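PDB 1YW4: succinylglutamate desuccinylase from Chromobacterium violaceum, which probably hydrolyses N-succinyl-L-glutamate to succinate and glutamate, the last step of arginine breakdown by the AST pathway, using one zinc ion per subunit. Local coordinates for residues R18-L23 / A28-A33; G111-H116 / E127-A132; L177-R182 / D233-G238; P256-K261 / E305-F310. All coordinates share one frame; numbering follows the deposited sequence.

How the contacts relate
All four contacts are partly buried. In contact 1 neighbouring strands of a hairpin bond directly, with an edge-to-face tryptophan pair on one face and a salt bridge on the other. Contact 4, whose centre is about 42 Å from that of contact 1, brings together side chains from segments of the hybrid domain without a backbone bond between them. Contacts 2 and 3 lie in the catalytic domain on opposite sides of the chain's centre: contact 2 joins a loop with a 3-10 turn to a helix through a carboxylate, and contact 3 joins two helices through an indole and a water. Helix 120-137 links contacts 1 and 2, since L131 CD2 packs on A33 CB at 3.8 Å.

Contact 1 (R18-L23 / A28-A33); sequences RAEWPL and AARWLA
With CG beside the backbone N in both W21 (chi1 -59°) and W31 (chi1 -71°), the two indoles leave the same face of the hairpin and meet edge to face. NE1 of W31 stands over the W21 ring, 3.5 Å from CE2 of W21; the W21 six-membered and W31 five-membered planes are inclined at 65°. H10 and F7 of helix 7-12 meet W21 and H3 stacks on it; H10 also meets W31. On that face too, L23 CD1 presses on A29 CB at 3.5 Å, tighter than usual for two carbons.

E20 and R30 point the other way, side by side. The extended E20 chain brings OE1 to R30 NE at 2.9 Å, a salt bridge lying in the guanidinium plane. A water linking E20 OE1 with R30 NH2 supplements it, weakly on the glutamate side, while D42 takes R30 NH2 in a second salt bridge.

Backbone bonds set the register. W21 and A29 form a hydrogen-bonded pair, N of W21 to O of A29 and N of A29 to O of W21 both 2.8 Å, and W31 N reaches A19 O at 3.0 Å. This pairing defines an antiparallel beta hairpin, with the tryptophans on one face and the E20-R30 salt bridge on the other.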
loop_
_atom_site.group_PDB
_atom_site.type_symbol
_atom_site.label_atom_id
_atom_site.label_comp_id
_atom_site.label_asym_id
_atom_site.label_seq_id
_atom_site.Cartn_x
_atom_site.Cartn_y
_atom_site.Cartn_z
ATOM N N ARG A 18 15.699 28.712 35.750
ATOM C CA ARG A 18 14.465 29.257 35.193
ATOM C C ARG A 18 14.556 30.761 34.956
ATOM O O ARG A 18 13.586 31.494 35.149
ATOM C CB ARG A 18 13.287 28.953 36.125
ATOM C CG ARG A 18 12.605 27.610 35.883
ATOM C CD ARG A 18 13.507 26.422 36.176
ATOM N NE ARG A 18 12.761 25.166 36.111
ATOM C CZ ARG A 18 13.271 23.969 36.389
ATOM N NH1 ARG A 18 14.542 23.854 36.755
ATOM N NH2 ARG A 18 12.507 22.886 36.306
ATOM N N ALA A 19 15.726 31.216 34.529
ATOM C CA ALA A 19 15.944 32.634 34.269
ATOM C C ALA A 19 15.235 33.076 32.992
ATOM O O ALA A 19 14.870 32.252 32.153
ATOM C CB ALA A 19 17.436 32.906 34.154
ATOM N N GLU A 20 15.023 34.382 32.860
ATOM C CA GLU A 20 14.395 34.932 31.663
ATOM C C GLU A 20 15.343 35.958 31.061
ATOM O O GLU A 20 15.897 36.795 31.777
ATOM C CB GLU A 20 13.046 35.600 31.979
ATOM C CG GLU A 20 12.430 36.349 30.789
ATOM C CD GLU A 20 11.106 37.049 31.113
ATOM O OE1 GLU A 20 10.061 36.377 31.154
ATOM O OE2 GLU A 20 11.111 38.275 31.337
ATOM N N TRP A 21 15.528 35.880 29.746
ATOM C CA TRP A 21 16.407 36.798 29.030
ATOM C C TRP A 21 15.591 37.712 28.127
ATOM O O TRP A 21 14.665 37.269 27.444
ATOM C CB TRP A 21 17.404 36.036 28.151
ATOM C CG TRP A 21 18.296 35.091 28.873
ATOM C CD1 TRP A 21 18.504 35.020 30.220
ATOM C CD2 TRP A 21 19.143 34.102 28.279
ATOM N NE1 TRP A 21 19.432 34.046 30.505
ATOM C CE2 TRP A 21 19.841 33.466 29.331
ATOM C CE3 TRP A 21 19.382 33.690 26.957
ATOM C CZ2 TRP A 21 20.764 32.441 29.108
ATOM C CZ3 TRP A 21 20.305 32.666 26.734
ATOM C CH2 TRP A 21 20.981 32.055 27.808
ATOM N N PRO A 22 15.925 39.004 28.108
ATOM C CA PRO A 22 15.177 39.921 27.247
ATOM C C PRO A 22 15.519 39.684 25.775
ATOM O O PRO A 22 16.669 39.398 25.431
ATOM C CB PRO A 22 15.634 41.295 27.736
ATOM C CG PRO A 22 17.066 41.035 28.130
ATOM C CD PRO A 22 16.966 39.714 28.871
ATOM N N LEU A 23 14.515 39.789 24.913
ATOM C CA LEU A 23 14.715 39.621 23.478
ATOM C C LEU A 23 14.362 40.920 22.766
ATOM O O LEU A 23 13.462 41.647 23.189
ATOM C CB LEU A 23 13.831 38.498 22.932
ATOM C CG LEU A 23 14.408 37.078 22.885
ATOM C CD1 LEU A 23 15.042 36.714 24.207
ATOM C CD2 LEU A 23 13.296 36.110 22.526
ATOM N N ALA A 28 10.681 37.948 25.193
ATOM C CA ALA A 28 11.502 37.320 26.213
ATOM C C ALA A 28 11.720 35.831 25.996
ATOM O O ALA A 28 10.921 35.155 25.353
ATOM C CB ALA A 28 10.881 37.559 27.590
ATOM N N ALA A 29 12.816 35.331 26.548
ATOM C CA ALA A 29 13.142 33.919 26.452
ATOM C C ALA A 29 13.069 33.405 27.884
ATOM O O ALA A 29 13.780 33.899 28.764
ATOM C CB ALA A 29 14.536 33.733 25.879
ATOM N N ARG A 30 12.193 32.429 28.116
ATOM C CA ARG A 30 12.006 31.868 29.448
ATOM C C ARG A 30 12.501 30.439 29.553
ATOM O O ARG A 30 12.070 29.571 28.797
ATOM C CB ARG A 30 10.516 31.907 29.848
ATOM C CG ARG A 30 9.974 33.300 30.127
ATOM C CD ARG A 30 8.461 33.308 30.356
ATOM N NE ARG A 30 7.922 34.650 30.142
ATOM C CZ ARG A 30 6.704 34.919 29.682
ATOM N NH1 ARG A 30 5.871 33.931 29.380
ATOM N NH2 ARG A 30 6.325 36.185 29.502
ATOM N N TRP A 31 13.427 30.198 30.475
ATOM C CA TRP A 31 13.919 28.845 30.692
ATOM C C TRP A 31 12.893 28.169 31.584
ATOM O O TRP A 31 12.710 28.559 32.741
ATOM C CB TRP A 31 15.293 28.878 31.357
ATOM C CG TRP A 31 16.329 29.363 30.405
ATOM C CD1 TRP A 31 16.710 30.659 30.193
ATOM C CD2 TRP A 31 17.029 28.575 29.440
ATOM N NE1 TRP A 31 17.601 30.726 29.149
ATOM C CE2 TRP A 31 17.817 29.461 28.670
ATOM C CE3 TRP A 31 17.067 27.206 29.145
ATOM C CZ2 TRP A 31 18.636 29.019 27.622
ATOM C CZ3 TRP A 31 17.880 26.769 28.102
ATOM C CH2 TRP A 31 18.654 27.676 27.357
ATOM N N LEU A 32 12.218 27.168 31.032
ATOM C CA LEU A 32 11.171 26.445 31.741
ATOM C C LEU A 32 11.709 25.266 32.530
ATOM O O LEU A 32 11.068 24.802 33.465
ATOM C CB LEU A 32 10.126 25.951 30.737
ATOM C CG LEU A 32 9.469 26.995 29.818
ATOM C CD1 LEU A 32 8.483 26.294 28.894
ATOM C CD2 LEU A 32 8.751 28.060 30.648
ATOM N N ALA A 33 12.886 24.787 32.140
ATOM C CA ALA A 33 13.539 23.655 32.794
ATOM C C ALA A 33 14.921 23.576 32.175
ATOM O O ALA A 33 15.231 24.355 31.281
ATOM C CB ALA A 33 12.772 22.360 32.524
HETATM O O HOH W 1 11.405 31.242 33.438
HETATM O O HOH W 2 8.353 38.613 30.316
#

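Contact 2 (G111-H116 / E127-A132); sequences GAHARH and ELETLA
The H113 imidazole and the E129 carboxylate approach from opposite directions with their planes 78° apart, so the carboxylate stands at the ring edge and is not stacked on it. Over one face of the imidazole lies G111 O, 4.0 Å above the plane near the ring centre. At the edge, in plane, is E129 OE2, which sits 3.7 Å from H113 ND1. That nitrogen has its hydrogen-bonding partner in L108 O. H113 takes the chi1 of 50°, with CG between the backbone N and the carbonyl carbon, which turns the ring over the carbonyl of G111 at the start of the turn and toward helix 120-137.

The bond that joins the segments runs from a backbone N-H to a side-chain carboxylate. G111 N donates to E129 OE2 at 3.1 Å with an N-H...O angle of 162°, using the syn lone pair of that oxygen. E129 is extended beyond CG, and this carries its carboxylate from the helix to the loop. F109 from a loop and F201 of helix 198-205 pack against the E129 side chain.

E129 is buried, so the nearly straight bond from G111 gives its carboxylate a specific polar partner within the protein. Chemically, the contact ties the loop before helix 120-137 to that helix through a main-chain amide; such a donor would probably favour the ionised carboxylate.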
loop_
_atom_site.group_PDB
_atom_site.type_symbol
_atom_site.label_atom_id
_atom_site.label_comp_id
_atom_site.label_asym_id
_atom_site.label_seq_id
_atom_site.Cartn_x
_atom_site.Cartn_y
_atom_site.Cartn_z
ATOM N N GLY A 111 4.636 7.704 27.148
ATOM C CA GLY A 111 4.407 7.084 28.443
ATOM C C GLY A 111 5.306 5.912 28.790
ATOM O O GLY A 111 5.255 5.409 29.909
ATOM N N ALA A 112 6.131 5.478 27.843
ATOM C CA ALA A 112 7.023 4.348 28.060
ATOM C C ALA A 112 8.026 4.550 29.198
ATOM O O ALA A 112 8.599 3.581 29.711
ATOM C CB ALA A 112 7.765 4.017 26.767
ATOM N N HIS A 113 8.239 5.804 29.594
ATOM C CA HIS A 113 9.168 6.112 30.676
ATOM C C HIS A 113 8.699 5.477 31.993
ATOM O O HIS A 113 9.500 5.210 32.888
ATOM C CB HIS A 113 9.301 7.628 30.854
ATOM C CG HIS A 113 7.988 8.341 30.946
ATOM N ND1 HIS A 113 7.387 8.938 29.858
ATOM C CD2 HIS A 113 7.143 8.517 31.987
ATOM C CE1 HIS A 113 6.227 9.449 30.225
ATOM N NE2 HIS A 113 6.054 9.207 31.512
ATOM N N ALA A 114 7.397 5.234 32.107
ATOM C CA ALA A 114 6.851 4.636 33.320
ATOM C C ALA A 114 7.468 3.267 33.610
ATOM O O ALA A 114 7.685 2.917 34.769
ATOM C CB ALA A 114 5.337 4.522 33.207
ATOM N N ARG A 115 7.761 2.504 32.560
ATOM C CA ARG A 115 8.354 1.176 32.710
ATOM C C ARG A 115 9.742 1.182 33.352
ATOM O O ARG A 115 10.184 0.166 33.894
ATOM C CB ARG A 115 8.442 0.468 31.353
ATOM C CG ARG A 115 7.127 -0.091 30.827
ATOM C CD ARG A 115 6.168 1.002 30.392
ATOM N NE ARG A 115 4.867 0.458 30.002
ATOM C CZ ARG A 115 3.865 1.188 29.521
ATOM N NH1 ARG A 115 2.717 0.607 29.196
ATOM N NH2 ARG A 115 4.009 2.497 29.360
ATOM N N HIS A 116 10.431 2.318 33.292
ATOM C CA HIS A 116 11.770 2.419 33.867
ATOM C C HIS A 116 11.916 3.680 34.715
ATOM O O HIS A 116 12.775 4.517 34.449
ATOM C CB HIS A 116 12.814 2.423 32.746
ATOM C CG HIS A 116 12.752 1.216 31.861
ATOM N ND1 HIS A 116 13.118 -0.041 32.291
ATOM C CD2 HIS A 116 12.341 1.069 30.579
ATOM C CE1 HIS A 116 12.934 -0.911 31.313
ATOM N NE2 HIS A 116 12.463 -0.263 30.263
ATOM N N GLU A 127 9.182 14.774 31.854
ATOM C CA GLU A 127 9.204 16.224 32.005
ATOM C C GLU A 127 9.004 16.892 30.639
ATOM O O GLU A 127 8.251 17.861 30.512
ATOM C CB GLU A 127 10.535 16.655 32.623
ATOM C CG GLU A 127 10.734 18.161 32.703
ATOM C CD GLU A 127 12.039 18.530 33.367
ATOM O OE1 GLU A 127 13.111 18.256 32.793
ATOM O OE2 GLU A 127 12.000 19.095 34.470
ATOM N N LEU A 128 9.673 16.363 29.619
ATOM C CA LEU A 128 9.571 16.914 28.270
ATOM C C LEU A 128 8.163 16.742 27.696
ATOM O O LEU A 128 7.674 17.612 26.961
ATOM C CB LEU A 128 10.612 16.255 27.354
ATOM C CG LEU A 128 12.093 16.491 27.710
ATOM C CD1 LEU A 128 12.962 15.717 26.725
ATOM C CD2 LEU A 128 12.443 17.986 27.674
ATOM N N GLU A 129 7.524 15.615 28.006
ATOM C CA GLU A 129 6.156 15.355 27.544
ATOM C C GLU A 129 5.238 16.413 28.146
ATOM O O GLU A 129 4.463 17.069 27.454
ATOM C CB GLU A 129 5.661 13.970 28.009
ATOM C CG GLU A 129 6.400 12.769 27.424
ATOM C CD GLU A 129 5.671 11.453 27.664
ATOM O OE1 GLU A 129 4.879 11.378 28.627
ATOM O OE2 GLU A 129 5.892 10.490 26.899
ATOM N N THR A 130 5.343 16.582 29.455
ATOM C CA THR A 130 4.513 17.551 30.164
ATOM C C THR A 130 4.701 18.972 29.624
ATOM O O THR A 130 3.727 19.661 29.338
ATOM C CB THR A 130 4.826 17.510 31.668
ATOM O OG1 THR A 130 4.578 16.187 32.161
ATOM C CG2 THR A 130 3.967 18.503 32.427
ATOM N N LEU A 131 5.955 19.408 29.497
ATOM C CA LEU A 131 6.248 20.735 28.972
ATOM C C LEU A 131 5.653 20.918 27.574
ATOM O O LEU A 131 5.037 21.938 27.293
ATOM C CB LEU A 131 7.760 20.970 28.940
ATOM C CG LEU A 131 8.419 21.462 30.239
ATOM C CD1 LEU A 131 7.986 20.601 31.408
ATOM C CD2 LEU A 131 9.953 21.432 30.098
ATOM N N ALA A 132 5.834 19.929 26.704
ATOM C CA ALA A 132 5.294 19.996 25.355
ATOM C C ALA A 132 3.780 20.062 25.415
ATOM O O ALA A 132 3.168 20.848 24.699
ATOM C CB ALA A 132 5.732 18.775 24.537
#

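Contact 3 (L177-R182 / D233-G238); sequences LAWLQR and DGALRG
W179 carries this contact by reaching from helix 174-181 to helix 230-241 with the far end of its indole. Its CG lies opposite the backbone N (chi1 -173°), and chi2 of 83° turns the ring roughly perpendicular to the CA-CB-CG plane; together they direct the benzene end at A235 and L236, although the nearest alpha carbons, those of W179 and A235, are 8.1 Å apart.

Two carbons of that end do the packing. The methyl CB of A235, which points at the opposite helix, lies over the face of the indole at its rim, 3.7 Å from CZ2 of W179. CH2 of W179 instead meets L236 CD1 at the ring edge, at 3.8 Å. The L236 side chain starts out away from W179; its chi1 of -124°, well off a staggered value, and the bend that follows bring CD1 round to the ring, the two side chains crossing at about a right angle.

A235 O lies at the indole edge, 3.3 Å from CZ2 of W179. Indole NE1 of W179 donates to water 3 at 2.7 Å, and the same water donates to A235 O, also at 2.7 Å, so a helix carbonyl and the indole N-H are bridged. Y146 stacks on the W179 ring, and M69 of helix 61-75 packs against L236.

Between these two segments the contact consists of the indole, A235, L236 and one bridging water. This is water-bridged helix-helix packing within the zinc-dependent catalytic domain, with the L236 side chain about 12 Å from that of the zinc ligand H149.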
loop_
_atom_site.group_PDB
_atom_site.type_symbol
_atom_site.label_atom_id
_atom_site.label_comp_id
_atom_site.label_asym_id
_atom_site.label_seq_id
_atom_site.Cartn_x
_atom_site.Cartn_y
_atom_site.Cartn_z
ATOM N N LEU A 177 3.889 17.935 4.092
ATOM C CA LEU A 177 4.736 17.113 3.240
ATOM C C LEU A 177 5.379 18.027 2.209
ATOM O O LEU A 177 6.520 17.817 1.796
ATOM C CB LEU A 177 3.905 16.035 2.537
ATOM C CG LEU A 177 3.459 14.875 3.423
ATOM C CD1 LEU A 177 2.565 13.922 2.641
ATOM C CD2 LEU A 177 4.688 14.151 3.944
ATOM N N ALA A 178 4.641 19.053 1.802
ATOM C CA ALA A 178 5.143 20.003 0.821
ATOM C C ALA A 178 6.301 20.790 1.422
ATOM O O ALA A 178 7.370 20.898 0.819
ATOM C CB ALA A 178 4.029 20.946 0.395
ATOM N N TRP A 179 6.084 21.329 2.619
ATOM C CA TRP A 179 7.109 22.108 3.313
ATOM C C TRP A 179 8.367 21.270 3.504
ATOM O O TRP A 179 9.488 21.762 3.364
ATOM C CB TRP A 179 6.604 22.545 4.683
ATOM C CG TRP A 179 7.525 23.482 5.390
ATOM C CD1 TRP A 179 7.611 24.829 5.214
ATOM C CD2 TRP A 179 8.468 23.151 6.416
ATOM N NE1 TRP A 179 8.541 25.365 6.073
ATOM C CE2 TRP A 179 9.083 24.355 6.823
ATOM C CE3 TRP A 179 8.853 21.952 7.034
ATOM C CZ2 TRP A 179 10.063 24.397 7.826
ATOM C CZ3 TRP A 179 9.828 21.995 8.031
ATOM C CH2 TRP A 179 10.419 23.212 8.417
ATOM N N LEU A 180 8.170 20.005 3.855
ATOM C CA LEU A 180 9.283 19.093 4.057
ATOM C C LEU A 180 10.013 18.882 2.735
ATOM O O LEU A 180 11.246 18.939 2.678
ATOM C CB LEU A 180 8.778 17.750 4.596
ATOM C CG LEU A 180 8.190 17.789 6.009
ATOM C CD1 LEU A 180 7.579 16.436 6.355
ATOM C CD2 LEU A 180 9.286 18.157 7.003
ATOM N N GLN A 181 9.245 18.652 1.675
ATOM C CA GLN A 181 9.815 18.432 0.348
ATOM C C GLN A 181 10.703 19.609 -0.036
ATOM O O GLN A 181 11.891 19.437 -0.308
ATOM C CB GLN A 181 8.704 18.271 -0.694
ATOM C CG GLN A 181 9.202 17.819 -2.055
ATOM C CD GLN A 181 8.107 17.813 -3.098
ATOM O OE1 GLN A 181 8.201 17.114 -4.108
ATOM N NE2 GLN A 181 7.062 18.601 -2.867
ATOM N N ARG A 182 10.123 20.803 -0.068
ATOM C CA ARG A 182 10.890 21.993 -0.405
ATOM C C ARG A 182 11.670 22.436 0.828
ATOM O O ARG A 182 11.580 23.582 1.263
ATOM C CB ARG A 182 9.966 23.118 -0.890
ATOM C CG ARG A 182 9.608 23.034 -2.374
ATOM C CD ARG A 182 8.646 21.890 -2.676
ATOM N NE ARG A 182 8.673 21.482 -4.082
ATOM C CZ ARG A 182 8.379 22.270 -5.114
ATOM N NH1 ARG A 182 8.028 23.535 -4.920
ATOM N NH2 ARG A 182 8.433 21.789 -6.351
ATOM N N ASP A 233 17.911 24.532 7.730
ATOM C CA ASP A 233 18.239 25.777 8.414
ATOM C C ASP A 233 17.440 26.959 7.861
ATOM O O ASP A 233 16.834 27.719 8.620
ATOM C CB ASP A 233 19.736 26.053 8.300
ATOM C CG ASP A 233 20.158 27.297 9.057
ATOM O OD1 ASP A 233 19.806 27.423 10.246
ATOM O OD2 ASP A 233 20.849 28.148 8.465
ATOM N N GLY A 234 17.441 27.112 6.539
ATOM C CA GLY A 234 16.703 28.202 5.927
ATOM C C GLY A 234 15.202 28.029 6.086
ATOM O O GLY A 234 14.475 28.994 6.329
ATOM N N ALA A 235 14.732 26.791 5.954
ATOM C CA ALA A 235 13.312 26.511 6.085
ATOM C C ALA A 235 12.841 26.800 7.509
ATOM O O ALA A 235 11.722 27.266 7.719
ATOM C CB ALA A 235 13.031 25.068 5.718
ATOM N N LEU A 236 13.706 26.534 8.483
ATOM C CA LEU A 236 13.379 26.769 9.888
ATOM C C LEU A 236 13.414 28.263 10.189
ATOM O O LEU A 236 12.492 28.802 10.805
ATOM C CB LEU A 236 14.368 26.022 10.787
ATOM C CG LEU A 236 13.828 25.025 11.817
ATOM C CD1 LEU A 236 12.625 24.263 11.289
ATOM C CD2 LEU A 236 14.961 24.066 12.200
ATOM N N ARG A 237 14.471 28.938 9.758
ATOM C CA ARG A 237 14.565 30.378 9.986
ATOM C C ARG A 237 13.387 31.088 9.310
ATOM O O ARG A 237 12.865 32.078 9.825
ATOM C CB ARG A 237 15.890 30.921 9.442
ATOM C CG ARG A 237 17.111 30.523 10.256
ATOM C CD ARG A 237 18.395 30.868 9.517
ATOM N NE ARG A 237 19.586 30.552 10.301
ATOM C CZ ARG A 237 20.151 31.382 11.172
ATOM N NH1 ARG A 237 19.644 32.590 11.374
ATOM N NH2 ARG A 237 21.219 31.002 11.853
ATOM N N GLY A 238 12.963 30.569 8.160
ATOM C CA GLY A 238 11.846 31.169 7.446
ATOM C C GLY A 238 10.529 30.941 8.162
ATOM O O GLY A 238 9.617 31.769 8.110
HETATM O O HOH W 3 9.584 27.827 6.088
#

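Contact 4 (P256-K261 / E305-F310); sequences PLFRAK and EERILF
Across from K261, E306 is the first residue of 305-310 to make contact. Its chi1 of -18° is far from a staggered value and its chain bends again at chi2, which leaves CG of E306 4.1 Å from K261 NZ. The lysine arrives fully extended, CG opposite the backbone N at chi1 -177°. The charged ends stay apart, K261 NZ being 4.8 Å from E306 OE2, so any attraction between them is electrostatic and probably modest. The E306 carboxylate has weak bonds to E305, G303 and T302, close by in sequence: OE1 accepts from the backbone N of E305, also from G303 N, and OE2 pairs with T302.

R307, next along, meets F258. Its chain runs extended from CG to NE, laying the CD-NE part across the outer end of the phenyl ring. NE of R307 is 3.4 Å from CE2 of F258, and CD of R307 is 3.5 Å from the same carbon. The guanidinium and ring planes stand 83° apart, so the two groups are not stacked in parallel. The guanidinium is anchored beyond the pair, where NH1 donates to F282 O. V325 of strand 320-328 and L284 pack against R307, and V324 touches E306.

Strand 320-328 runs between 257-265 and 307-309 in the order of strands, consistent with the wide 9.1 Å spacing of the F258 and R307 alpha carbons. Such side-chain packing between non-adjacent strands belongs to the AstE/AspA barrel-sandwich hybrid domain.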
loop_
_atom_site.group_PDB
_atom_site.type_symbol
_atom_site.label_atom_id
_atom_site.label_comp_id
_atom_site.label_asym_id
_atom_site.label_seq_id
_atom_site.Cartn_x
_atom_site.Cartn_y
_atom_site.Cartn_z
ATOM N N PRO A 256 8.802 10.299 -2.530
ATOM C CA PRO A 256 8.378 8.916 -2.287
ATOM C C PRO A 256 8.025 8.645 -0.819
ATOM O O PRO A 256 8.729 9.076 0.095
ATOM C CB PRO A 256 9.574 8.092 -2.776
ATOM C CG PRO A 256 10.743 9.017 -2.590
ATOM C CD PRO A 256 10.197 10.364 -3.000
ATOM N N LEU A 257 6.920 7.937 -0.607
ATOM C CA LEU A 257 6.467 7.595 0.734
ATOM C C LEU A 257 6.594 6.086 0.922
ATOM O O LEU A 257 6.492 5.322 -0.042
ATOM C CB LEU A 257 5.005 8.007 0.924
ATOM C CG LEU A 257 4.618 9.446 0.567
ATOM C CD1 LEU A 257 3.103 9.578 0.664
ATOM C CD2 LEU A 257 5.294 10.448 1.499
ATOM N N PHE A 258 6.806 5.663 2.163
ATOM C CA PHE A 258 6.947 4.248 2.473
ATOM C C PHE A 258 6.270 3.878 3.789
ATOM O O PHE A 258 5.994 4.733 4.625
ATOM C CB PHE A 258 8.431 3.861 2.559
ATOM C CG PHE A 258 9.218 4.142 1.301
ATOM C CD1 PHE A 258 9.764 5.403 1.064
ATOM C CD2 PHE A 258 9.404 3.145 0.349
ATOM C CE1 PHE A 258 10.490 5.671 -0.111
ATOM C CE2 PHE A 258 10.126 3.396 -0.828
ATOM C CZ PHE A 258 10.668 4.661 -1.054
ATOM N N ARG A 259 5.999 2.592 3.959
ATOM C CA ARG A 259 5.405 2.088 5.182
ATOM C C ARG A 259 6.033 0.724 5.423
ATOM O O ARG A 259 6.526 0.078 4.490
ATOM C CB ARG A 259 3.883 1.955 5.043
ATOM C CG ARG A 259 3.444 0.859 4.088
ATOM C CD ARG A 259 1.934 0.790 3.968
ATOM N NE ARG A 259 1.517 -0.368 3.181
ATOM C CZ ARG A 259 0.270 -0.584 2.772
ATOM N NH1 ARG A 259 -0.688 0.283 3.074
ATOM N NH2 ARG A 259 -0.019 -1.670 2.065
ATOM N N ALA A 260 6.032 0.292 6.674
ATOM C CA ALA A 260 6.595 -1.006 7.010
ATOM C C ALA A 260 5.738 -2.090 6.367
ATOM O O ALA A 260 4.512 -1.994 6.352
ATOM C CB ALA A 260 6.618 -1.187 8.518
ATOM N N LYS A 261 6.388 -3.111 5.824
ATOM C CA LYS A 261 5.676 -4.221 5.205
ATOM C C LYS A 261 5.671 -5.370 6.212
ATOM O O LYS A 261 4.631 -5.962 6.486
ATOM C CB LYS A 261 6.373 -4.651 3.912
ATOM C CG LYS A 261 5.668 -5.763 3.148
ATOM C CD LYS A 261 6.413 -6.108 1.866
ATOM C CE LYS A 261 5.789 -7.307 1.156
ATOM N NZ LYS A 261 6.553 -7.697 -0.072
ATOM N N GLU A 305 10.431 -3.640 -5.224
ATOM C CA GLU A 305 9.908 -2.391 -4.683
ATOM C C GLU A 305 10.268 -2.199 -3.210
ATOM O O GLU A 305 10.296 -1.074 -2.711
ATOM C CB GLU A 305 8.384 -2.347 -4.842
ATOM C CG GLU A 305 7.901 -2.087 -6.264
ATOM C CD GLU A 305 8.159 -0.662 -6.712
ATOM O OE1 GLU A 305 9.344 -0.265 -6.792
ATOM O OE2 GLU A 305 7.174 0.064 -6.977
ATOM N N GLU A 306 10.545 -3.300 -2.517
ATOM C CA GLU A 306 10.877 -3.227 -1.105
ATOM C C GLU A 306 12.283 -2.680 -0.839
ATOM O O GLU A 306 13.156 -2.727 -1.700
ATOM C CB GLU A 306 10.727 -4.604 -0.452
ATOM C CG GLU A 306 9.891 -5.598 -1.240
ATOM C CD GLU A 306 10.744 -6.446 -2.171
ATOM O OE1 GLU A 306 11.172 -5.942 -3.242
ATOM O OE2 GLU A 306 11.001 -7.619 -1.810
ATOM N N ARG A 307 12.482 -2.144 0.361
ATOM C CA ARG A 307 13.771 -1.594 0.759
ATOM C C ARG A 307 13.999 -1.966 2.220
ATOM O O ARG A 307 13.048 -2.156 2.977
ATOM C CB ARG A 307 13.777 -0.068 0.603
ATOM C CG ARG A 307 13.505 0.431 -0.813
ATOM C CD ARG A 307 13.295 1.939 -0.828
ATOM N NE ARG A 307 13.135 2.467 -2.183
ATOM C CZ ARG A 307 14.139 2.804 -2.985
ATOM N NH1 ARG A 307 15.394 2.674 -2.570
ATOM N NH2 ARG A 307 13.886 3.266 -4.206
ATOM N N ILE A 308 15.260 -2.073 2.610
ATOM C CA ILE A 308 15.599 -2.425 3.981
ATOM C C ILE A 308 15.739 -1.127 4.778
ATOM O O ILE A 308 16.221 -0.116 4.262
ATOM C CB ILE A 308 16.929 -3.237 4.018
ATOM C CG1 ILE A 308 17.143 -3.876 5.395
ATOM C CG2 ILE A 308 18.088 -2.329 3.675
ATOM C CD1 ILE A 308 16.013 -4.799 5.834
ATOM N N LEU A 309 15.303 -1.146 6.028
ATOM C CA LEU A 309 15.397 0.047 6.857
ATOM C C LEU A 309 15.807 -0.332 8.276
ATOM O O LEU A 309 15.298 -1.300 8.836
ATOM C CB LEU A 309 14.053 0.778 6.863
ATOM C CG LEU A 309 13.990 2.107 7.618
ATOM C CD1 LEU A 309 15.012 3.084 7.039
ATOM C CD2 LEU A 309 12.585 2.691 7.508
ATOM N N PHE A 310 16.747 0.424 8.833
ATOM C CA PHE A 310 17.247 0.198 10.189
ATOM C C PHE A 310 17.706 -1.236 10.470
ATOM O O PHE A 310 17.308 -1.840 11.462
ATOM C CB PHE A 310 16.173 0.604 11.201
ATOM C CG PHE A 310 15.715 2.022 11.049
ATOM C CD1 PHE A 310 14.380 2.359 11.241
ATOM C CD2 PHE A 310 16.618 3.023 10.705
ATOM C CE1 PHE A 310 13.947 3.675 11.086
ATOM C CE2 PHE A 310 16.201 4.339 10.549
ATOM C CZ PHE A 310 14.859 4.668 10.738
#